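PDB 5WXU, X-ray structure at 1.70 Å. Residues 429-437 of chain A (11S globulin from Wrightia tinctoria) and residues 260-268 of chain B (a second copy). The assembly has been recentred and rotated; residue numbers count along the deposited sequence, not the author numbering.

Chain A, residues 429-437: VPLDVWINV
Chain B, residues 260-268: RVRDGLRLV

The contact joins the first turns of a chain A helix, residues 431-437, to an irregular segment of chain B, and buries 387 Å² over both stretches. Pro A430 occupies the N-cap position (phi/psi -52/136), and its O accepts a 2.9 Å hydrogen bond from Val A433 N. From Leu A431 onward the backbone is helical. The chain B stretch runs in the opposite sense along the contact: CA of Pro A430 lies 6.0 Å from CA of Leu B267, CA of Asp A432 5.9 Å from CA of Arg B266, and CA of Asn A436 6.6 Å from CA of Val B261.

Asp A432, the residue with the largest covered area (83 Å²), points its CA-to-CB bond toward chain B with chi1 t (-151°) and chi2 22°. Its carboxylate grips both backbone and side chain of Arg B266. OD2 accepts from Arg B266 N at 2.8 Å and from Arg B266 NE at 3.1 Å, while OD1 receives Arg B266 NH2 at 2.9 Å; the last two bonds form a bidentate salt bridge. To make it, Arg B266 (phi/psi -103/124) leaves its backbone sideways and folds its end nearer the helix through chi angles m, t, m and 158°, so that OD1 sits at the edge of the guanidinium, near its plane. Ile A435 CD1 approaches the same group obliquely, 3.9 Å from Arg B266 NH2. Water 1 extends the pairing through the backbone, accepting from Asp A432 N at 2.7 Å and donating to Arg B266 O at 2.8 Å.

Leu B265 (phi/psi -70/134; chi1 t, chi2 p) fills the space beside this polar cluster. Its CD1 lies 3.6 Å from Asp A432 OD2 and 4.0 Å from Asn A436 ND2, and its CD2 packs 4.1 Å from CG2 of Val A433 (chi1 t). A second apolar contact, between Pro A430 CB and Leu B267 CB at 4.1 Å, lies toward the start of the helix.

One turn after Asp A432, Asn A436 (chi1 m, chi2 -79°) turns its ND2 back onto Asp A432 O, a 2.9 Å hydrogen bond that leaves OD1 available to solvent and chain B. That OD1 lies 3.6 Å from Val B261 CG1 and accepts from water 3 at 2.7 Å; water 3 in turn takes a weak 3.5 Å bond from Arg B262 N. Val B261 also opens a type I turn ending at Gly B264, closed by a weak 3.3 Å bond from Gly B264 N to Val B261 O. The positive phi of Gly B264 (86/141) would jam a CB against the preceding carbonyl.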

ATOM      1  N   VAL A 429      10.312   2.605 -31.614  1.00 19.20           N
ATOM      2  CA  VAL A 429       9.616   3.491 -32.473  1.00 19.67           C
ATOM      3  C   VAL A 429       9.696   2.847 -33.839  1.00 21.20           C
ATOM      4  O   VAL A 429      10.720   2.275 -34.190  1.00 19.81           O
ATOM      5  CB  VAL A 429      10.260   4.877 -32.419  1.00 18.21           C
ATOM      6  CG1 VAL A 429       9.683   5.805 -33.455  1.00 21.32           C
ATOM      7  CG2 VAL A 429       9.964   5.508 -31.077  1.00 18.06           C
ATOM      8  N   PRO A 430       8.569   2.811 -34.573  1.00 20.76           N
ATOM      9  CA  PRO A 430       8.628   2.288 -35.944  1.00 19.34           C
ATOM     10  C   PRO A 430       9.678   2.882 -36.864  1.00 19.83           C
ATOM     11  O   PRO A 430       9.933   4.081 -36.895  1.00 19.22           O
ATOM     12  CB  PRO A 430       7.246   2.628 -36.506  1.00 19.17           C
ATOM     13  CG  PRO A 430       6.330   2.669 -35.253  1.00 18.53           C
ATOM     14  CD  PRO A 430       7.222   3.319 -34.214  1.00 19.47           C
ATOM     15  N   LEU A 431      10.339   2.013 -37.599  1.00 20.77           N
ATOM     16  CA  LEU A 431      11.348   2.469 -38.589  1.00 22.17           C
ATOM     17  C   LEU A 431      10.902   3.647 -39.419  1.00 20.07           C
ATOM     18  O   LEU A 431      11.692   4.567 -39.669  1.00 23.41           O
ATOM     19  CB  LEU A 431      11.648   1.352 -39.558  1.00 25.95           C
ATOM     20  CG  LEU A 431      12.863   0.460 -39.581  1.00 31.20           C
ATOM     21  CD1 LEU A 431      13.115   0.254 -41.091  1.00 29.57           C
ATOM     22  CD2 LEU A 431      14.120   0.982 -38.927  1.00 27.50           C
ATOM     23  N   ASP A 432       9.635   3.643 -39.851  1.00 21.04           N
ATOM     24  CA  ASP A 432       9.170   4.647 -40.792  1.00 22.42           C
ATOM     25  C   ASP A 432       9.083   6.001 -40.131  1.00 21.42           C
ATOM     26  O   ASP A 432       9.177   7.028 -40.813  1.00 24.36           O
ATOM     27  CB  ASP A 432       7.829   4.221 -41.481  1.00 22.26           C
ATOM     28  CG  ASP A 432       7.689   4.833 -42.942  1.00 23.65           C
ATOM     29  OD1 ASP A 432       8.724   5.185 -43.539  1.00 23.32           O
ATOM     30  OD2 ASP A 432       6.539   4.991 -43.407  1.00 26.56           O
ATOM     31  N   VAL A 433       8.894   6.064 -38.773  1.00 20.73           N
ATOM     32  CA  VAL A 433       8.929   7.370 -38.158  1.00 19.37           C
ATOM     33  C   VAL A 433      10.322   7.936 -38.312  1.00 18.77           C
ATOM     34  O   VAL A 433      10.504   9.108 -38.588  1.00 20.27           O
ATOM     35  CB  VAL A 433       8.492   7.258 -36.659  1.00 17.26           C
ATOM     36  CG1 VAL A 433       8.735   8.537 -35.864  1.00 20.48           C
ATOM     37  CG2 VAL A 433       7.066   6.730 -36.566  1.00 19.07           C
ATOM     38  N   TRP A 434      11.326   7.126 -38.056  1.00 19.59           N
ATOM     39  CA  TRP A 434      12.673   7.665 -38.135  1.00 18.96           C
ATOM     40  C   TRP A 434      13.080   8.037 -39.602  1.00 22.13           C
ATOM     41  O   TRP A 434      13.708   9.070 -39.787  1.00 24.42           O
ATOM     42  CB  TRP A 434      13.693   6.725 -37.550  1.00 18.49           C
ATOM     43  CG  TRP A 434      13.423   6.366 -36.112  1.00 17.53           C
ATOM     44  CD1 TRP A 434      13.440   5.109 -35.599  1.00 17.59           C
ATOM     45  CD2 TRP A 434      13.256   7.256 -34.997  1.00 16.84           C
ATOM     46  NE1 TRP A 434      13.204   5.149 -34.230  1.00 16.48           N
ATOM     47  CE2 TRP A 434      13.111   6.462 -33.857  1.00 15.57           C
ATOM     48  CE3 TRP A 434      13.086   8.621 -34.866  1.00 18.23           C
ATOM     49  CZ2 TRP A 434      12.877   7.023 -32.580  1.00 15.27           C
ATOM     50  CZ3 TRP A 434      12.871   9.180 -33.612  1.00 18.72           C
ATOM     51  CH2 TRP A 434      12.803   8.362 -32.475  1.00 16.90           C
ATOM     52  N   ILE A 435      12.644   7.222 -40.548  1.00 21.16           N
ATOM     53  CA  ILE A 435      12.885   7.502 -42.020  1.00 22.12           C
ATOM     54  C   ILE A 435      12.365   8.919 -42.292  1.00 21.48           C
ATOM     55  O   ILE A 435      13.062   9.808 -42.812  1.00 24.37           O
ATOM     56  CB  ILE A 435      12.207   6.446 -42.878  1.00 23.01           C
ATOM     57  CG1 ILE A 435      12.980   5.143 -42.744  1.00 23.96           C
ATOM     58  CG2 ILE A 435      12.056   6.890 -44.370  1.00 24.99           C
ATOM     59  CD1 ILE A 435      12.286   3.949 -43.292  1.00 23.70           C
ATOM     60  N   ASN A 436      11.138   9.164 -41.913  1.00 22.68           N
ATOM     61  CA  ASN A 436      10.525  10.473 -42.130  1.00 22.05           C
ATOM     62  C   ASN A 436      11.091  11.616 -41.349  1.00 23.60           C
ATOM     63  O   ASN A 436      11.305  12.734 -41.887  1.00 21.43           O
ATOM     64  CB  ASN A 436       9.008  10.318 -41.976  1.00 24.14           C
ATOM     65  CG  ASN A 436       8.396   9.684 -43.195  1.00 23.21           C
ATOM     66  OD1 ASN A 436       8.200  10.401 -44.224  1.00 27.94           O
ATOM     67  ND2 ASN A 436       8.153   8.369 -43.160  1.00 23.53           N
ATOM     68  N   VAL A 437      11.409  11.404 -40.068  1.00 21.03           N
ATOM     69  CA  VAL A 437      11.868  12.496 -39.254  1.00 21.76           C
ATOM     70  C   VAL A 437      13.322  12.862 -39.591  1.00 20.26           C
ATOM     71  O   VAL A 437      13.661  14.018 -39.599  1.00 23.44           O
ATOM     72  CB  VAL A 437      11.758  12.140 -37.766  1.00 22.99           C
ATOM     73  CG1 VAL A 437      12.455  13.174 -36.896  1.00 23.79           C
ATOM     74  CG2 VAL A 437      10.301  12.007 -37.334  1.00 23.79           C
TER
ATOM     75  N   ARG B 260       5.279  16.049 -43.051  1.00 25.38           N
ATOM     76  CA  ARG B 260       4.395  15.353 -43.942  1.00 26.01           C
ATOM     77  C   ARG B 260       4.967  14.062 -44.380  1.00 22.27           C
ATOM     78  O   ARG B 260       6.090  14.009 -44.809  1.00 23.71           O
ATOM     79  CB  ARG B 260       4.161  16.176 -45.204  1.00 29.97           C
ATOM     80  CG  ARG B 260       3.227  15.446 -46.179  1.00 37.24           C
ATOM     81  CD  ARG B 260       2.266  16.404 -46.878  1.00 46.48           C
ATOM     82  NE  ARG B 260       1.298  16.949 -45.921  1.00 54.85           N
ATOM     83  CZ  ARG B 260       1.271  18.202 -45.446  1.00 60.65           C
ATOM     84  NH1 ARG B 260       2.160  19.130 -45.830  1.00 62.43           N
ATOM     85  NH2 ARG B 260       0.326  18.536 -44.563  1.00 55.92           N
ATOM     86  N   VAL B 261       4.191  13.005 -44.311  1.00 24.32           N
ATOM     87  CA  VAL B 261       4.582  11.718 -44.821  1.00 24.46           C
ATOM     88  C   VAL B 261       3.710  11.527 -46.088  1.00 29.02           C
ATOM     89  O   VAL B 261       2.514  11.278 -45.988  1.00 25.91           O
ATOM     90  CB  VAL B 261       4.301  10.611 -43.794  1.00 24.30           C
ATOM     91  CG1 VAL B 261       4.788   9.230 -44.267  1.00 27.85           C
ATOM     92  CG2 VAL B 261       4.899  11.012 -42.451  1.00 26.06           C
ATOM     93  N   ARG B 262       4.323  11.624 -47.268  1.00 37.61           N
ATOM     94  CA  ARG B 262       3.543  11.812 -48.506  1.00 42.85           C
ATOM     95  C   ARG B 262       2.670  10.615 -48.843  1.00 38.31           C
ATOM     96  O   ARG B 262       1.500  10.793 -49.191  1.00 38.26           O
ATOM     97  CB  ARG B 262       4.456  12.198 -49.713  1.00 54.53           C
ATOM     98  CG  ARG B 262       5.541  11.171 -50.087  1.00 63.31           C
ATOM     99  CD  ARG B 262       6.359  11.528 -51.339  1.00 76.32           C
ATOM    100  NE  ARG B 262       5.911  10.822 -52.552  1.00 87.44           N
ATOM    101  CZ  ARG B 262       6.515  10.874 -53.748  1.00 92.69           C
ATOM    102  NH1 ARG B 262       7.614  11.603 -53.935  1.00 97.68           N
ATOM    103  NH2 ARG B 262       6.018  10.189 -54.780  1.00 91.19           N
ATOM    104  N   ASP B 263       3.222   9.407 -48.714  1.00 36.22           N
ATOM    105  CA  ASP B 263       2.526   8.189 -49.110  1.00 38.09           C
ATOM    106  C   ASP B 263       1.931   7.466 -47.913  1.00 39.44           C
ATOM    107  O   ASP B 263       1.557   6.311 -48.026  1.00 41.28           O
ATOM    108  CB  ASP B 263       3.483   7.243 -49.865  1.00 43.99           C
ATOM    109  CG  ASP B 263       4.144   7.926 -51.080  1.00 52.58           C
ATOM    110  OD1 ASP B 263       5.346   7.666 -51.347  1.00 62.20           O
ATOM    111  OD2 ASP B 263       3.463   8.778 -51.715  1.00 48.53           O
ATOM    112  N   GLY B 264       1.861   8.128 -46.760  1.00 32.77           N
ATOM    113  CA  GLY B 264       1.344   7.463 -45.563  1.00 32.86           C
ATOM    114  C   GLY B 264       2.428   6.673 -44.795  1.00 28.14           C
ATOM    115  O   GLY B 264       3.278   5.980 -45.351  1.00 26.38           O
ATOM    116  N   LEU B 265       2.330   6.743 -43.483  1.00 29.89           N
ATOM    117  CA  LEU B 265       3.267   6.052 -42.569  1.00 27.80           C
ATOM    118  C   LEU B 265       3.062   4.555 -42.607  1.00 27.72           C
ATOM    119  O   LEU B 265       1.942   4.087 -42.541  1.00 30.87           O
ATOM    120  CB  LEU B 265       3.048   6.609 -41.157  1.00 27.48           C
ATOM    121  CG  LEU B 265       4.127   6.291 -40.130  1.00 26.19           C
ATOM    122  CD1 LEU B 265       5.471   6.912 -40.511  1.00 25.41           C
ATOM    123  CD2 LEU B 265       3.609   6.762 -38.793  1.00 26.43           C
ATOM    124  N   ARG B 266       4.145   3.806 -42.698  1.00 26.37           N
ATOM    125  CA  ARG B 266       4.143   2.374 -42.776  1.00 30.55           C
ATOM    126  C   ARG B 266       4.553   1.908 -41.362  1.00 30.59           C
ATOM    127  O   ARG B 266       5.524   2.359 -40.853  1.00 34.06           O
ATOM    128  CB  ARG B 266       5.128   1.901 -43.867  1.00 38.63           C
ATOM    129  CG  ARG B 266       4.847   2.559 -45.246  1.00 45.02           C
ATOM    130  CD  ARG B 266       5.999   2.568 -46.292  1.00 53.35           C
ATOM    131  NE  ARG B 266       7.216   3.359 -45.936  1.00 56.01           N
ATOM    132  CZ  ARG B 266       8.463   3.196 -46.451  1.00 60.72           C
ATOM    133  NH1 ARG B 266       8.741   2.262 -47.380  1.00 64.21           N
ATOM    134  NH2 ARG B 266       9.462   3.972 -46.030  1.00 52.19           N
ATOM    135  N   LEU B 267       3.747   1.082 -40.730  1.00 28.73           N
ATOM    136  CA  LEU B 267       4.118   0.512 -39.406  1.00 29.89           C
ATOM    137  C   LEU B 267       3.512  -0.856 -39.254  1.00 25.63           C
ATOM    138  O   LEU B 267       2.756  -1.315 -40.139  1.00 26.59           O
ATOM    139  CB  LEU B 267       3.751   1.478 -38.282  1.00 31.32           C
ATOM    140  CG  LEU B 267       2.392   2.172 -38.321  1.00 35.55           C
ATOM    141  CD1 LEU B 267       1.321   1.174 -37.993  1.00 38.79           C
ATOM    142  CD2 LEU B 267       2.335   3.279 -37.293  1.00 41.75           C
ATOM    143  N   VAL B 268       3.849  -1.550 -38.181  1.00 23.36           N
ATOM    144  CA  VAL B 268       3.374  -2.894 -37.966  1.00 23.43           C
ATOM    145  C   VAL B 268       2.085  -2.730 -37.165  1.00 25.72           C
ATOM    146  O   VAL B 268       2.091  -2.227 -36.042  1.00 25.81           O
ATOM    147  CB  VAL B 268       4.406  -3.763 -37.215  1.00 26.72           C
ATOM    148  CG1 VAL B 268       3.893  -5.179 -36.968  1.00 27.61           C
ATOM    149  CG2 VAL B 268       5.698  -3.841 -37.990  1.00 30.48           C
TER
HETATM  150  O   HOH W   1       7.919   1.520 -39.691  1.00 25.32           O
HETATM  151  O   HOH W   2       8.598  13.228 -44.001  1.00 31.37           O
HETATM  152  O   HOH W   3       7.511  10.291 -46.865  1.00 32.53           O